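Local coordinates for 2-keto acid:ferredoxin oxidoreductase subunit alpha (PDB 4WBX), which probably converts 2-oxoglutarate and coenzyme A to succinyl-CoA and carbon dioxide, passing the electrons to ferredoxin, as the alpha subunit of a four-subunit enzyme, at residues S76-I81 and Q103-Y108. Residues are numbered along the deposited sequence; the frame is centred on the assembly and turned at random.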
loop_
_atom_site.group_PDB
_atom_site.type_symbol
_atom_site.label_atom_id
_atom_site.label_comp_id
_atom_site.label_asym_id
_atom_site.label_seq_id
_atom_site.Cartn_x
_atom_site.Cartn_y
_atom_site.Cartn_z
ATOM N N SER A 76 4.035 8.765 -0.864
ATOM C CA SER A 76 5.030 9.827 -0.796
ATOM C C SER A 76 5.570 10.146 -2.187
ATOM O O SER A 76 5.569 11.308 -2.608
ATOM C CB SER A 76 6.160 9.422 0.145
ATOM O OG SER A 76 6.860 10.566 0.577
ATOM N N ILE A 77 6.001 9.098 -2.894
ATOM C CA ILE A 77 6.470 9.191 -4.281
ATOM C C ILE A 77 5.330 9.559 -5.257
ATOM O O ILE A 77 5.521 10.407 -6.139
ATOM C CB ILE A 77 7.172 7.852 -4.710
ATOM C CG1 ILE A 77 7.714 7.938 -6.130
ATOM C CG2 ILE A 77 6.256 6.648 -4.527
ATOM C CD1 ILE A 77 8.621 9.110 -6.314
ATOM N N ALA A 78 4.146 8.965 -5.090
ATOM C CA ALA A 78 3.010 9.312 -5.959
ATOM C C ALA A 78 2.640 10.804 -5.925
ATOM O O ALA A 78 2.371 11.392 -6.962
ATOM C CB ALA A 78 1.809 8.481 -5.608
ATOM N N ALA A 79 2.638 11.409 -4.740
ATOM C CA ALA A 79 2.358 12.843 -4.604
ATOM C C ALA A 79 3.357 13.708 -5.384
ATOM O O ALA A 79 2.975 14.704 -5.994
ATOM C CB ALA A 79 2.353 13.251 -3.127
ATOM N N ALA A 80 4.637 13.326 -5.356
ATOM C CA ALA A 80 5.665 14.041 -6.104
ATOM C C ALA A 80 5.513 13.848 -7.621
ATOM O O ALA A 80 5.610 14.819 -8.377
ATOM C CB ALA A 80 7.080 13.614 -5.636
ATOM N N ILE A 81 5.280 12.618 -8.076
ATOM C CA ILE A 81 4.952 12.414 -9.497
ATOM C C ILE A 81 3.787 13.311 -9.902
ATOM O O ILE A 81 3.827 13.959 -10.962
ATOM C CB ILE A 81 4.601 10.953 -9.830
ATOM C CG1 ILE A 81 5.863 10.082 -9.768
ATOM C CG2 ILE A 81 3.989 10.866 -11.222
ATOM C CD1 ILE A 81 5.597 8.617 -9.490
ATOM N N GLN A 103 9.141 1.207 -5.771
ATOM C CA GLN A 103 9.608 0.711 -7.086
ATOM C C GLN A 103 8.551 0.730 -8.211
ATOM O O GLN A 103 8.889 1.038 -9.349
ATOM C CB GLN A 103 10.186 -0.703 -6.968
ATOM C CG GLN A 103 11.487 -0.805 -6.134
ATOM C CD GLN A 103 12.592 0.178 -6.554
ATOM O OE1 GLN A 103 13.178 0.062 -7.635
ATOM N NE2 GLN A 103 12.877 1.148 -5.690
ATOM N N GLU A 104 7.284 0.441 -7.907
ATOM C CA GLU A 104 6.220 0.551 -8.913
ATOM C C GLU A 104 6.029 1.971 -9.441
ATOM O O GLU A 104 6.045 2.194 -10.644
ATOM C CB GLU A 104 4.901 0.074 -8.359
ATOM C CG GLU A 104 3.800 -0.013 -9.423
ATOM C CD GLU A 104 2.413 -0.198 -8.822
ATOM O OE1 GLU A 104 1.950 0.706 -8.089
ATOM O OE2 GLU A 104 1.804 -1.265 -9.058
ATOM N N ASN A 105 5.847 2.927 -8.536
ATOM C CA ASN A 105 5.719 4.326 -8.921
ATOM C C ASN A 105 6.959 4.912 -9.591
ATOM O O ASN A 105 6.836 5.806 -10.427
ATOM C CB ASN A 105 5.334 5.149 -7.698
ATOM C CG ASN A 105 3.865 4.968 -7.338
ATOM O OD1 ASN A 105 3.041 4.821 -8.228
ATOM N ND2 ASN A 105 3.538 4.960 -6.052
ATOM N N ILE A 106 8.145 4.410 -9.243
ATOM C CA ILE A 106 9.376 4.814 -9.921
ATOM C C ILE A 106 9.321 4.279 -11.348
ATOM O O ILE A 106 9.477 5.032 -12.325
ATOM C CB ILE A 106 10.642 4.288 -9.208
ATOM C CG1 ILE A 106 10.964 5.121 -7.956
ATOM C CG2 ILE A 106 11.847 4.280 -10.156
ATOM C CD1 ILE A 106 12.043 4.503 -7.057
ATOM N N GLY A 107 9.073 2.970 -11.453
ATOM C CA GLY A 107 8.894 2.316 -12.735
ATOM C C GLY A 107 7.911 3.091 -13.594
ATOM O O GLY A 107 8.128 3.322 -14.790
ATOM N N TYR A 108 6.838 3.525 -12.953
ATOM C CA TYR A 108 5.811 4.291 -13.626
ATOM C C TYR A 108 6.341 5.650 -14.095
ATOM O O TYR A 108 6.005 6.105 -15.199
ATOM C CB TYR A 108 4.584 4.480 -12.717
ATOM C CG TYR A 108 3.572 5.372 -13.362
ATOM C CD1 TYR A 108 2.575 4.848 -14.186
ATOM C CD2 TYR A 108 3.636 6.753 -13.201
ATOM C CE1 TYR A 108 1.662 5.672 -14.810
ATOM C CE2 TYR A 108 2.728 7.582 -13.829
ATOM C CZ TYR A 108 1.749 7.036 -14.628
ATOM O OH TYR A 108 0.856 7.881 -15.232
#
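N105 is the first residue of 103-108 to reach helix 76-81, and it provides most of the surface that 103-108 buries here, meeting I77, A78 and I81 together. Its CB sits beside I77, 3.6 Å from I77 CG2, and the two side chains run past each other in opposite directions. The amide end lies farther along: N105 ND2 is 3.5 Å from I77 CG2 and 3.9 Å from A78 CB, so the carboxamide nitrogen rests against two methyl groups on this side. CG anti to the carbonyl carbon (chi1 -76°) directs the N105 amide away from N105 O, beside which I81 CD1 comes to 3.2 Å, a tight fit of methyl on carbonyl. I81 CD1 also lies 3.9 Å from N105 CB. One turn on, Y108 closes the contact more loosely: I81 CG2 stands near the plane of the phenol ring, at its edge, 4.4 Å from Y108 CE2. E71 of the second subunit packs on N105 and M70 of that subunit on I81, placing this side of the helix pair at the interface between two copies of the protein. I77 also reaches I118 on strand 116-122 and T92 on strand 90-94. The segment axes run nearly parallel, 20° apart and 9.4 Å at closest approach, as expected of neighbouring helices that cover one face of the parallel part of the mixed sheet, consistent with the α/β fold of the thiamine diphosphate-binding domain in the pyruvate:ferredoxin oxidoreductase family.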